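Local coordinates for iron binding protein FbpA (Mannheimia haemolytica, PDB 1Q35) that binds ferric ion and probably serves as the periplasmic solute-binding component of a bacterial iron-uptake system, at residues A[13-16]-A[17-21]; A[250-254]-A[255-259]; A[275-278]-A[279-283]; A[234-237]-A[238-242]. All blocks are in the same frame, centred on the assembly; numbering follows the deposited sequence.

How the contacts relate
Contact 1 (13-16 with 17-21) comes first along the chain, where the loop after strand 3-8 turns into helix 16-26. Contact 4 (234-237 with 238-242) follows much later and closes the turn between strand 228-236 and helix 243-254. Contact 2 (250-254 with 255-259) is the bend from that helix into helix 256-266, and contact 3 (275-278 with 279-283) starts helix 279-283. All four are local and in series; none nests or crosses. Contact 2 joins them in space: M18 and N21 of contact 1 pack on L253 and Y252, I250 meets V234 and I236 of contact 4, and I275 of contact 3 touches E256 and Q259.

Contact 1 (A[13-16]-A[17-21]); sequences YLIE and PMLKN
I15 and E16 meet L19 and K20 one helical turn further on, as the loop after strand 3-8 winds into helix 16-26. The backbone supplies two bonds: L19 N donates to I15 O at 3.1 Å and K20 N to E16 O at 2.9 Å. I15 holds the N-cap position. The apolar part comes from its side chain: with CG1 anti to the backbone N (chi1 -163°), that branch lies 4.0 Å from L19 CD1, while I15 CD1 ends 4.1 Å from M18 SD, the two chains crossing at about a right angle. Charge is paired more loosely. E16 and K20 run side by side in the same direction, yet E16 OE1 is 4.0 Å from K20 NZ, a long salt bridge; a water that accepts from K20 NZ at 3.0 Å gives E16 OE2 only a weak bond. Within the helix, N21 ND2 donates to P17 O at 2.8 Å, N21 N from the opposite face. Outside, Y13 touches Y199, an iron ligand in the metal-bound protein, and L14 meets K202 of helix 198-205; M18 and N21 reach both helix 243-254 and helix 256-266, L19 the former, I15 and P17 the latter.

Contact 2 (A[250-254]-A[255-259]); sequences IEYLS and GEKAQ
Y252 swings CG away from its backbone N (chi1 -175°), which carries the ring along the bend to A258 and K257, and Q259 folds back through chi2 -76° until its amide reaches the end of the preceding helix. There Q259 NE2 donates to L253 O at 3.0 Å; the bond is nearly straight (170°) and lies in both the carbonyl and the amide plane. Q259 CG rests 3.4 Å from S254 O. The ring of Y252 meets A258 CB obliquely, 4.0 Å from CE1, and its OH sits 3.6 Å from K257 CE, the two chains slanting across each other. G255, the N-cap of helix 256-266, sits at the bend: its N donates to Y252 O at 3.1 Å. A water bridges the joint, donating to Y252 O at 2.7 Å and accepting from A258 N at 2.9 Å; it also stands over the centre of one ring face. S254 OG bonds back to E251 O. Y252 OH and K257 NZ both engage D25 OD2, and Q259 NE2 also serves L98 O. The helix-helix corner thus ties up carbonyls at one helix's end, while D25 probably steadies the positive charge of K257.

Contact 3 (A[275-278]-A[279-283]); sequences IEPS and AIVKG
S278 OG accepts from V281 N at 3.1 Å, with an N-H...O angle of 162°, and the same hydroxyl oxygen lies 3.3 Å from V281 CG2. The serine's chi1 of 70° places OG between its own N and carbonyl carbon, which is what lets it face the first turn of the helix. The backbone of S278 is used as well: K282 N donates to S278 O at 2.8 Å. Beside these polar bonds P277 packs its ring against the turn. P277 CB touches V281 CG1 at 3.6 Å, while the ring's CG and CD border K282 CG and the lysine chain runs across the proline at about a right angle. This is a serine N-cap: the hydroxyl stands in for the missing acceptor at the start of helix 279-283, and the preceding proline gives an apolar flank to the first turn. Further out, K282 bends at chi3 and passes over P277 O, its CE 3.6 Å from that oxygen, to approach E276. The E276 side chain crosses that of K282 at about a right angle: E276 OE2 is 3.5 Å from K282 CD and 3.9 Å from K282 NZ, so the salt bridge is long and probably weak. Behind the cap, S278 OG is also hydrogen-bonded to H267 ND1, and V281 leans on H267 and on Y269 of strand 269-270. I280 reaches L204 and D205 of helix 198-205, the helix that begins at Y198, an iron ligand in the metal-bound protein.

Contact 4 (A[234-237]-A[238-242]); sequences VVIA and KHSPN
I236 and S240 touch across a type I beta turn, A237 to S240, that takes the chain off the end of strand 228-236 toward helix 243-254. V234 and V235 lead in along the sheet, bonded through their backbones to F96 and L55 and set against strand 54-57. I236 sends its two branches apart: CG2, anti to the backbone N, meets S240 CB at 3.8 Å, and CG1 lies beside the backbone N, its chi1 being -69°. The same side chain touches A246 and V247 of helix 243-254, so it lies between strand and helix. The turn starts at A237, whose carbonyl oxygen accepts from S240 N at 3.1 Å, and Q73 NE2 gives the same oxygen a second bond. Past the strand, K238 stretches out fully to a salt bridge with D70, and its CG lies 3.7 Å above the plane of the H239 ring, offset toward the rim. D53 OD2 takes both S240 OG and N242 N, binding the exit of the turn to the residue just before strand 54-57. S240 CB itself sits 3.3 Å from A237 O, right beside the turn's hydrogen bond.

Contact 1 (A[13-16]-A[17-21])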
ATOM      1  N   TYR A  13      -6.663   1.034 -13.357  1.00 12.89           N
ATOM      2  CA  TYR A  13      -7.652   1.947 -12.788  1.00 12.53           C
ATOM      3  C   TYR A  13      -7.070   2.897 -11.731  1.00 12.10           C
ATOM      4  O   TYR A  13      -7.619   3.970 -11.504  1.00 12.40           O
ATOM      5  CB  TYR A  13      -8.889   1.190 -12.264  1.00 12.53           C
ATOM      6  CG  TYR A  13      -8.770   0.500 -10.915  1.00 12.46           C
ATOM      7  CD1 TYR A  13      -7.834  -0.507 -10.692  1.00 12.69           C
ATOM      8  CD2 TYR A  13      -9.640   0.822  -9.876  1.00 12.37           C
ATOM      9  CE1 TYR A  13      -7.754  -1.153  -9.461  1.00 12.08           C
ATOM     10  CE2 TYR A  13      -9.568   0.188  -8.648  1.00 12.34           C
ATOM     11  CZ  TYR A  13      -8.624  -0.793  -8.439  1.00 11.91           C
ATOM     12  OH  TYR A  13      -8.558  -1.427  -7.216  1.00 12.21           O
ATOM     13  N   LEU A  14      -5.949   2.511 -11.113  1.00 11.83           N
ATOM     14  CA  LEU A  14      -5.297   3.332 -10.087  1.00 11.66           C
ATOM     15  C   LEU A  14      -4.022   4.064 -10.542  1.00 11.62           C
ATOM     16  O   LEU A  14      -3.362   4.708  -9.729  1.00 12.00           O
ATOM     17  CB  LEU A  14      -4.996   2.470  -8.851  1.00 11.61           C
ATOM     18  CG  LEU A  14      -6.238   2.045  -8.059  1.00 11.40           C
ATOM     19  CD1 LEU A  14      -5.894   0.952  -7.056  1.00 11.49           C
ATOM     20  CD2 LEU A  14      -6.854   3.228  -7.351  1.00 11.64           C
ATOM     21  N   ILE A  15      -3.677   3.991 -11.826  1.00 11.83           N
ATOM     22  CA  ILE A  15      -2.473   4.679 -12.320  1.00 12.23           C
ATOM     23  C   ILE A  15      -2.591   5.258 -13.736  1.00 12.82           C
ATOM     24  O   ILE A  15      -1.936   6.253 -14.046  1.00 12.76           O
ATOM     25  CB  ILE A  15      -1.232   3.749 -12.188  1.00 12.18           C
ATOM     26  CG1 ILE A  15       0.082   4.539 -12.281  1.00 12.53           C
ATOM     27  CG2 ILE A  15      -1.266   2.636 -13.219  1.00 12.52           C
ATOM     28  CD1 ILE A  15       0.267   5.591 -11.222  1.00 13.21           C
ATOM     29  N   GLU A  16      -3.427   4.660 -14.580  1.00 13.79           N
ATOM     30  CA  GLU A  16      -3.608   5.133 -15.952  1.00 15.03           C
ATOM     31  C   GLU A  16      -3.962   6.619 -16.056  1.00 15.20           C
ATOM     32  O   GLU A  16      -3.413   7.294 -16.918  1.00 15.27           O
ATOM     33  CB  GLU A  16      -4.643   4.277 -16.693  1.00 15.80           C
ATOM     34  CG  GLU A  16      -4.713   4.503 -18.196  1.00 17.98           C
ATOM     35  CD  GLU A  16      -5.720   3.587 -18.856  1.00 21.14           C
ATOM     36  OE1 GLU A  16      -6.785   4.087 -19.281  1.00 23.79           O
ATOM     37  OE2 GLU A  16      -5.451   2.368 -18.941  1.00 22.97           O
ATOM     38  N   PRO A  17      -4.863   7.153 -15.225  1.00 15.47           N
ATOM     39  CA  PRO A  17      -5.177   8.589 -15.310  1.00 15.65           C
ATOM     40  C   PRO A  17      -3.946   9.487 -15.160  1.00 15.49           C
ATOM     41  O   PRO A  17      -3.796  10.463 -15.896  1.00 15.71           O
ATOM     42  CB  PRO A  17      -6.163   8.803 -14.157  1.00 15.89           C
ATOM     43  CG  PRO A  17      -6.791   7.475 -13.956  1.00 16.14           C
ATOM     44  CD  PRO A  17      -5.685   6.480 -14.196  1.00 15.65           C
ATOM     45  N   MET A  18      -3.067   9.143 -14.225  1.00 15.07           N
ATOM     46  CA  MET A  18      -1.854   9.923 -14.000  1.00 14.65           C
ATOM     47  C   MET A  18      -0.904   9.831 -15.189  1.00 14.66           C
ATOM     48  O   MET A  18      -0.318  10.836 -15.594  1.00 14.74           O
ATOM     49  CB  MET A  18      -1.128   9.463 -12.733  1.00 14.45           C
ATOM     50  CG  MET A  18      -1.936   9.626 -11.453  1.00 14.69           C
ATOM     51  SD  MET A  18      -2.931   8.175 -11.098  1.00 16.38           S
ATOM     52  CE  MET A  18      -4.086   8.830  -9.932  1.00 15.20           C
ATOM     53  N   LEU A  19      -0.757   8.631 -15.738  1.00 14.92           N
ATOM     54  CA  LEU A  19       0.165   8.406 -16.851  1.00 15.25           C
ATOM     55  C   LEU A  19      -0.340   9.035 -18.146  1.00 15.86           C
ATOM     56  O   LEU A  19       0.451   9.553 -18.927  1.00 15.91           O
ATOM     57  CB  LEU A  19       0.421   6.914 -17.049  1.00 15.02           C
ATOM     58  CG  LEU A  19       1.067   6.219 -15.845  1.00 15.02           C
ATOM     59  CD1 LEU A  19       1.178   4.732 -16.092  1.00 14.94           C
ATOM     60  CD2 LEU A  19       2.436   6.817 -15.518  1.00 15.14           C
ATOM     61  N   LYS A  20      -1.651   9.007 -18.369  1.00 16.46           N
ATOM     62  CA  LYS A  20      -2.250   9.620 -19.555  1.00 17.14           C
ATOM     63  C   LYS A  20      -2.092  11.134 -19.514  1.00 17.09           C
ATOM     64  O   LYS A  20      -1.826  11.756 -20.540  1.00 17.30           O
ATOM     65  CB  LYS A  20      -3.733   9.259 -19.663  1.00 17.77           C
ATOM     66  CG  LYS A  20      -3.989   7.808 -20.021  1.00 19.57           C
ATOM     67  CD  LYS A  20      -3.916   7.569 -21.523  1.00 21.67           C
ATOM     68  CE  LYS A  20      -4.684   6.325 -21.942  1.00 22.90           C
ATOM     69  NZ  LYS A  20      -3.881   5.092 -21.781  1.00 23.80           N
ATOM     70  N   ASN A  21      -2.251  11.725 -18.333  1.00 16.95           N
ATOM     71  CA  ASN A  21      -2.039  13.159 -18.157  1.00 17.20           C
ATOM     72  C   ASN A  21      -0.573  13.536 -18.354  1.00 17.20           C
ATOM     73  O   ASN A  21      -0.274  14.590 -18.911  1.00 17.48           O
ATOM     74  CB  ASN A  21      -2.539  13.625 -16.786  1.00 17.15           C
ATOM     75  CG  ASN A  21      -4.021  13.945 -16.792  1.00 17.87           C
ATOM     76  OD1 ASN A  21      -4.426  15.051 -17.149  1.00 19.60           O
ATOM     77  ND2 ASN A  21      -4.839  12.971 -16.408  1.00 17.99           N
TER
HETATM   78  O   HOH W   1      -4.325   2.196 -22.152  1.00 45.72           O

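Contact 2 (A[250-254]-A[255-259])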
ATOM      1  N   ILE A 250       8.815  10.849 -12.946  1.00 12.36           N
ATOM      2  CA  ILE A 250       8.682  10.824 -11.494  1.00 12.56           C
ATOM      3  C   ILE A 250       8.550  12.240 -10.928  1.00 12.41           C
ATOM      4  O   ILE A 250       7.821  12.452  -9.965  1.00 12.45           O
ATOM      5  CB  ILE A 250       9.779   9.962 -10.802  1.00 12.76           C
ATOM      6  CG1 ILE A 250      11.171  10.584 -10.876  1.00 13.31           C
ATOM      7  CG2 ILE A 250       9.810   8.571 -11.408  1.00 13.22           C
ATOM      8  CD1 ILE A 250      12.164   9.865  -9.993  1.00 13.85           C
ATOM      9  N   GLU A 251       9.195  13.218 -11.563  1.00 12.56           N
ATOM     10  CA  GLU A 251       8.986  14.621 -11.220  1.00 12.52           C
ATOM     11  C   GLU A 251       7.531  15.027 -11.456  1.00 12.53           C
ATOM     12  O   GLU A 251       6.937  15.715 -10.631  1.00 12.77           O
ATOM     13  CB  GLU A 251       9.935  15.522 -12.024  1.00 12.79           C
ATOM     14  CG  GLU A 251      11.381  15.431 -11.551  1.00 13.60           C
ATOM     15  CD  GLU A 251      12.367  16.221 -12.400  1.00 15.02           C
ATOM     16  OE1 GLU A 251      13.454  16.541 -11.877  1.00 16.02           O
ATOM     17  OE2 GLU A 251      12.071  16.510 -13.576  1.00 15.85           O
ATOM     18  N   TYR A 252       6.962  14.584 -12.569  1.00 12.46           N
ATOM     19  CA  TYR A 252       5.559  14.861 -12.880  1.00 12.57           C
ATOM     20  C   TYR A 252       4.629  14.254 -11.828  1.00 12.32           C
ATOM     21  O   TYR A 252       3.700  14.913 -11.362  1.00 12.56           O
ATOM     22  CB  TYR A 252       5.183  14.309 -14.258  1.00 12.83           C
ATOM     23  CG  TYR A 252       3.777  14.669 -14.691  1.00 13.79           C
ATOM     24  CD1 TYR A 252       2.696  13.855 -14.365  1.00 14.88           C
ATOM     25  CD2 TYR A 252       3.528  15.828 -15.417  1.00 14.84           C
ATOM     26  CE1 TYR A 252       1.404  14.184 -14.750  1.00 15.22           C
ATOM     27  CE2 TYR A 252       2.242  16.168 -15.811  1.00 14.93           C
ATOM     28  CZ  TYR A 252       1.185  15.339 -15.476  1.00 15.45           C
ATOM     29  OH  TYR A 252      -0.092  15.674 -15.862  1.00 16.30           O
ATOM     30  N   LEU A 253       4.882  13.004 -11.458  1.00 12.02           N
ATOM     31  CA  LEU A 253       4.029  12.312 -10.490  1.00 11.85           C
ATOM     32  C   LEU A 253       4.108  12.956  -9.105  1.00 11.81           C
ATOM     33  O   LEU A 253       3.162  12.835  -8.318  1.00 11.81           O
ATOM     34  CB  LEU A 253       4.369  10.819 -10.423  1.00 11.94           C
ATOM     35  CG  LEU A 253       4.041  10.027 -11.693  1.00 11.94           C
ATOM     36  CD1 LEU A 253       4.573   8.607 -11.604  1.00 12.05           C
ATOM     37  CD2 LEU A 253       2.543  10.020 -11.990  1.00 12.15           C
ATOM     38  N   SER A 254       5.206  13.654  -8.818  1.00 12.13           N
ATOM     39  CA  SER A 254       5.387  14.362  -7.550  1.00 12.55           C
ATOM     40  C   SER A 254       4.752  15.758  -7.509  1.00 12.68           C
ATOM     41  O   SER A 254       4.653  16.352  -6.439  1.00 13.06           O
ATOM     42  CB  SER A 254       6.884  14.490  -7.226  1.00 12.41           C
ATOM     43  OG  SER A 254       7.492  15.581  -7.912  1.00 13.16           O
ATOM     44  N   GLY A 255       4.347  16.276  -8.666  1.00 13.33           N
ATOM     45  CA  GLY A 255       3.887  17.651  -8.781  1.00 13.82           C
ATOM     46  C   GLY A 255       2.435  17.880  -8.406  1.00 14.23           C
ATOM     47  O   GLY A 255       1.678  16.946  -8.145  1.00 13.85           O
ATOM     48  N   GLU A 256       2.045  19.149  -8.404  1.00 15.01           N
ATOM     49  CA  GLU A 256       0.723  19.577  -7.954  1.00 15.68           C
ATOM     50  C   GLU A 256      -0.416  18.857  -8.671  1.00 15.43           C
ATOM     51  O   GLU A 256      -1.353  18.379  -8.024  1.00 15.28           O
ATOM     52  CB  GLU A 256       0.586  21.092  -8.151  1.00 16.53           C
ATOM     53  CG  GLU A 256      -0.731  21.686  -7.689  1.00 18.64           C
ATOM     54  CD  GLU A 256      -0.798  23.169  -7.964  1.00 21.71           C
ATOM     55  OE1 GLU A 256      -1.221  23.546  -9.078  1.00 24.22           O
ATOM     56  OE2 GLU A 256      -0.412  23.948  -7.072  1.00 23.93           O
ATOM     57  N   LYS A 257      -0.347  18.773  -9.996  1.00 15.13           N
ATOM     58  CA  LYS A 257      -1.442  18.212 -10.777  1.00 14.82           C
ATOM     59  C   LYS A 257      -1.610  16.725 -10.496  1.00 13.98           C
ATOM     60  O   LYS A 257      -2.702  16.273 -10.169  1.00 14.01           O
ATOM     61  CB  LYS A 257      -1.234  18.444 -12.276  1.00 15.24           C
ATOM     62  CG  LYS A 257      -2.378  17.932 -13.134  1.00 16.41           C
ATOM     63  CD  LYS A 257      -2.236  18.350 -14.587  1.00 18.06           C
ATOM     64  CE  LYS A 257      -3.142  17.518 -15.477  1.00 19.40           C
ATOM     65  NZ  LYS A 257      -3.106  17.946 -16.904  1.00 21.08           N
ATOM     66  N   ALA A 258      -0.532  15.964 -10.626  1.00 13.24           N
ATOM     67  CA  ALA A 258      -0.586  14.518 -10.410  1.00 12.42           C
ATOM     68  C   ALA A 258      -0.947  14.171  -8.965  1.00 11.91           C
ATOM     69  O   ALA A 258      -1.699  13.228  -8.716  1.00 12.07           O
ATOM     70  CB  ALA A 258       0.731  13.870 -10.785  1.00 12.38           C
ATOM     71  N   GLN A 259      -0.419  14.933  -8.015  1.00 11.75           N
ATOM     72  CA  GLN A 259      -0.730  14.709  -6.606  1.00 11.61           C
ATOM     73  C   GLN A 259      -2.219  14.954  -6.327  1.00 11.78           C
ATOM     74  O   GLN A 259      -2.842  14.235  -5.533  1.00 11.69           O
ATOM     75  CB  GLN A 259       0.156  15.579  -5.715  1.00 11.81           C
ATOM     76  CG  GLN A 259       1.617  15.129  -5.694  1.00 11.34           C
ATOM     77  CD  GLN A 259       1.839  13.898  -4.835  1.00 10.86           C
ATOM     78  OE1 GLN A 259       1.609  13.936  -3.630  1.00 10.51           O
ATOM     79  NE2 GLN A 259       2.290  12.807  -5.449  1.00 10.87           N
TER
HETATM   80  O   HOH W   2       2.019  17.044 -11.615  1.00 14.76           O

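Contact 3 (A[275-278]-A[279-283])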
ATOM      1  N   ILE A 275      -1.521  19.893  -0.879  1.00 18.38           N
ATOM      2  CA  ILE A 275      -2.502  19.220  -1.723  1.00 18.03           C
ATOM      3  C   ILE A 275      -3.541  18.570  -0.819  1.00 17.99           C
ATOM      4  O   ILE A 275      -3.215  17.671  -0.044  1.00 18.39           O
ATOM      5  CB  ILE A 275      -1.831  18.148  -2.616  1.00 17.86           C
ATOM      6  CG1 ILE A 275      -0.664  18.742  -3.418  1.00 18.01           C
ATOM      7  CG2 ILE A 275      -2.858  17.526  -3.557  1.00 17.76           C
ATOM      8  CD1 ILE A 275      -1.047  19.871  -4.367  1.00 18.32           C
ATOM      9  N   GLU A 276      -4.783  19.033  -0.911  1.00 17.72           N
ATOM     10  CA  GLU A 276      -5.854  18.524  -0.060  1.00 17.64           C
ATOM     11  C   GLU A 276      -6.252  17.109  -0.478  1.00 16.44           C
ATOM     12  O   GLU A 276      -6.257  16.791  -1.667  1.00 16.04           O
ATOM     13  CB  GLU A 276      -7.081  19.438  -0.133  1.00 18.32           C
ATOM     14  CG  GLU A 276      -6.892  20.801   0.514  1.00 20.64           C
ATOM     15  CD  GLU A 276      -6.797  20.728   2.026  1.00 23.66           C
ATOM     16  OE1 GLU A 276      -5.840  21.300   2.593  1.00 26.30           O
ATOM     17  OE2 GLU A 276      -7.677  20.099   2.654  1.00 25.44           O
ATOM     18  N   PRO A 277      -6.596  16.260   0.489  1.00 15.35           N
ATOM     19  CA  PRO A 277      -7.263  14.998   0.162  1.00 14.39           C
ATOM     20  C   PRO A 277      -8.643  15.277  -0.424  1.00 13.30           C
ATOM     21  O   PRO A 277      -9.127  16.413  -0.362  1.00 13.29           O
ATOM     22  CB  PRO A 277      -7.386  14.295   1.520  1.00 14.55           C
ATOM     23  CG  PRO A 277      -6.408  14.982   2.401  1.00 15.54           C
ATOM     24  CD  PRO A 277      -6.403  16.408   1.942  1.00 15.65           C
ATOM     25  N   SER A 278      -9.260  14.252  -0.992  1.00 12.28           N
ATOM     26  CA  SER A 278     -10.623  14.357  -1.497  1.00 11.92           C
ATOM     27  C   SER A 278     -11.600  14.663  -0.366  1.00 11.66           C
ATOM     28  O   SER A 278     -11.288  14.481   0.812  1.00 11.51           O
ATOM     29  CB  SER A 278     -11.035  13.051  -2.170  1.00 11.53           C
ATOM     30  OG  SER A 278     -11.201  12.020  -1.204  1.00 11.34           O
ATOM     31  N   ALA A 279     -12.794  15.117  -0.730  1.00 11.68           N
ATOM     32  CA  ALA A 279     -13.847  15.371   0.245  1.00 11.70           C
ATOM     33  C   ALA A 279     -14.192  14.103   1.028  1.00 11.13           C
ATOM     34  O   ALA A 279     -14.414  14.159   2.232  1.00 11.07           O
ATOM     35  CB  ALA A 279     -15.090  15.939  -0.433  1.00 12.14           C
ATOM     36  N   ILE A 280     -14.230  12.955   0.354  1.00 10.80           N
ATOM     37  CA  ILE A 280     -14.492  11.693   1.043  1.00 10.89           C
ATOM     38  C   ILE A 280     -13.403  11.426   2.091  1.00 10.53           C
ATOM     39  O   ILE A 280     -13.697  11.128   3.249  1.00 10.55           O
ATOM     40  CB  ILE A 280     -14.606  10.527   0.032  1.00 10.99           C
ATOM     41  CG1 ILE A 280     -15.945  10.609  -0.716  1.00 12.04           C
ATOM     42  CG2 ILE A 280     -14.462   9.179   0.735  1.00 11.86           C
ATOM     43  CD1 ILE A 280     -16.091   9.626  -1.864  1.00 12.94           C
ATOM     44  N   VAL A 281     -12.142  11.552   1.692  1.00 10.14           N
ATOM     45  CA  VAL A 281     -11.034  11.219   2.583  1.00 10.22           C
ATOM     46  C   VAL A 281     -10.966  12.212   3.751  1.00 10.45           C
ATOM     47  O   VAL A 281     -10.748  11.824   4.896  1.00 10.33           O
ATOM     48  CB  VAL A 281      -9.705  11.161   1.799  1.00 10.23           C
ATOM     49  CG1 VAL A 281      -8.514  11.091   2.740  1.00 10.51           C
ATOM     50  CG2 VAL A 281      -9.710   9.972   0.858  1.00  9.99           C
ATOM     51  N   LYS A 282     -11.204  13.487   3.476  1.00 11.24           N
ATOM     52  CA  LYS A 282     -11.230  14.493   4.537  1.00 12.26           C
ATOM     53  C   LYS A 282     -12.329  14.206   5.561  1.00 11.93           C
ATOM     54  O   LYS A 282     -12.155  14.457   6.754  1.00 12.12           O
ATOM     55  CB  LYS A 282     -11.428  15.888   3.946  1.00 13.07           C
ATOM     56  CG  LYS A 282     -10.194  16.440   3.255  1.00 15.66           C
ATOM     57  CD  LYS A 282     -10.354  17.907   2.894  1.00 18.83           C
ATOM     58  CE  LYS A 282     -11.386  18.118   1.809  1.00 20.81           C
ATOM     59  NZ  LYS A 282     -11.301  19.488   1.237  1.00 22.44           N
ATOM     60  N   GLY A 283     -13.459  13.685   5.091  1.00 11.75           N
ATOM     61  CA  GLY A 283     -14.586  13.355   5.949  1.00 11.88           C
ATOM     62  C   GLY A 283     -14.303  12.260   6.958  1.00 11.72           C
ATOM     63  O   GLY A 283     -14.984  12.163   7.978  1.00 12.80           O
TER

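Contact 4 (A[234-237]-A[238-242])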
ATOM      1  N   VAL A 234       8.161   4.858  -6.309  1.00 10.53           N
ATOM      2  CA  VAL A 234       8.806   4.697  -7.592  1.00 10.74           C
ATOM      3  C   VAL A 234      10.312   4.619  -7.428  1.00 10.84           C
ATOM      4  O   VAL A 234      10.892   5.249  -6.537  1.00 10.77           O
ATOM      5  CB  VAL A 234       8.402   5.833  -8.557  1.00 11.00           C
ATOM      6  CG1 VAL A 234       8.887   7.197  -8.066  1.00 11.06           C
ATOM      7  CG2 VAL A 234       8.882   5.547  -9.956  1.00 11.47           C
ATOM      8  N   VAL A 235      10.913   3.796  -8.280  1.00 10.92           N
ATOM      9  CA  VAL A 235      12.355   3.707  -8.437  1.00 11.52           C
ATOM     10  C   VAL A 235      12.675   3.837  -9.927  1.00 11.46           C
ATOM     11  O   VAL A 235      11.891   3.410 -10.782  1.00 11.62           O
ATOM     12  CB  VAL A 235      12.942   2.395  -7.872  0.65 12.07           C
ATOM     13  CG1 VAL A 235      12.506   2.184  -6.434  0.65 12.51           C
ATOM     14  CG2 VAL A 235      12.565   1.206  -8.729  0.65 12.70           C
ATOM     15  N   ILE A 236      13.819   4.438 -10.241  1.00 11.69           N
ATOM     16  CA  ILE A 236      14.355   4.420 -11.597  1.00 12.09           C
ATOM     17  C   ILE A 236      15.384   3.293 -11.659  1.00 11.88           C
ATOM     18  O   ILE A 236      16.291   3.219 -10.834  1.00 11.65           O
ATOM     19  CB  ILE A 236      14.927   5.800 -11.999  1.00 12.31           C
ATOM     20  CG1 ILE A 236      13.764   6.789 -12.153  1.00 13.47           C
ATOM     21  CG2 ILE A 236      15.735   5.694 -13.296  1.00 12.64           C
ATOM     22  CD1 ILE A 236      14.141   8.178 -12.617  1.00 13.99           C
ATOM     23  N   ALA A 237      15.194   2.384 -12.609  1.00 12.31           N
ATOM     24  CA  ALA A 237      16.038   1.209 -12.742  1.00 12.51           C
ATOM     25  C   ALA A 237      17.488   1.584 -13.040  1.00 12.63           C
ATOM     26  O   ALA A 237      17.765   2.581 -13.724  1.00 12.45           O
ATOM     27  CB  ALA A 237      15.497   0.300 -13.829  1.00 12.68           C
ATOM     28  N   LYS A 238      18.407   0.759 -12.548  1.00 12.94           N
ATOM     29  CA  LYS A 238      19.841   1.022 -12.654  1.00 13.42           C
ATOM     30  C   LYS A 238      20.279   1.283 -14.094  1.00 13.34           C
ATOM     31  O   LYS A 238      21.111   2.155 -14.345  1.00 13.63           O
ATOM     32  CB  LYS A 238      20.641  -0.159 -12.088  1.00 13.83           C
ATOM     33  CG  LYS A 238      22.162   0.022 -12.165  1.00 15.40           C
ATOM     34  CD  LYS A 238      22.897  -1.089 -11.444  1.00 17.58           C
ATOM     35  CE  LYS A 238      24.401  -0.881 -11.483  1.00 19.31           C
ATOM     36  NZ  LYS A 238      25.126  -2.072 -10.957  1.00 20.74           N
ATOM     37  N   HIS A 239      19.714   0.533 -15.033  1.00 13.17           N
ATOM     38  CA  HIS A 239      20.142   0.580 -16.430  1.00 13.81           C
ATOM     39  C   HIS A 239      19.111   1.245 -17.346  1.00 13.64           C
ATOM     40  O   HIS A 239      19.107   1.024 -18.559  1.00 13.77           O
ATOM     41  CB  HIS A 239      20.479  -0.838 -16.885  1.00 14.37           C
ATOM     42  CG  HIS A 239      21.617  -1.443 -16.127  1.00 15.71           C
ATOM     43  ND1 HIS A 239      22.926  -1.085 -16.349  1.00 17.27           N
ATOM     44  CD2 HIS A 239      21.640  -2.355 -15.127  1.00 16.99           C
ATOM     45  CE1 HIS A 239      23.710  -1.762 -15.529  1.00 17.82           C
ATOM     46  NE2 HIS A 239      22.954  -2.542 -14.779  1.00 17.73           N
ATOM     47  N   SER A 240      18.258   2.076 -16.750  1.00 12.94           N
ATOM     48  CA  SER A 240      17.236   2.850 -17.456  1.00 12.82           C
ATOM     49  C   SER A 240      17.741   3.363 -18.819  1.00 12.94           C
ATOM     50  O   SER A 240      18.673   4.178 -18.862  1.00 13.00           O
ATOM     51  CB  SER A 240      16.819   4.033 -16.580  1.00 12.58           C
ATOM     52  OG  SER A 240      15.988   4.947 -17.270  1.00 12.69           O
ATOM     53  N   PRO A 241      17.170   2.875 -19.922  1.00 13.28           N
ATOM     54  CA  PRO A 241      17.548   3.373 -21.259  1.00 13.54           C
ATOM     55  C   PRO A 241      16.969   4.738 -21.665  1.00 13.58           C
ATOM     56  O   PRO A 241      17.410   5.287 -22.676  1.00 13.55           O
ATOM     57  CB  PRO A 241      17.030   2.278 -22.192  1.00 13.87           C
ATOM     58  CG  PRO A 241      15.877   1.689 -21.471  1.00 14.04           C
ATOM     59  CD  PRO A 241      16.214   1.755 -20.012  1.00 13.68           C
ATOM     60  N   ASN A 242      16.003   5.269 -20.918  1.00 13.53           N
ATOM     61  CA  ASN A 242      15.439   6.594 -21.177  1.00 13.31           C
ATOM     62  C   ASN A 242      15.378   7.375 -19.877  1.00 13.11           C
ATOM     63  O   ASN A 242      14.305   7.780 -19.424  1.00 13.22           O
ATOM     64  CB  ASN A 242      14.038   6.489 -21.790  1.00 13.46           C
ATOM     65  CG  ASN A 242      13.988   5.574 -22.990  1.00 13.91           C
ATOM     66  OD1 ASN A 242      14.387   5.959 -24.097  1.00 14.64           O
ATOM     67  ND2 ASN A 242      13.500   4.357 -22.790  1.00 14.58           N
TER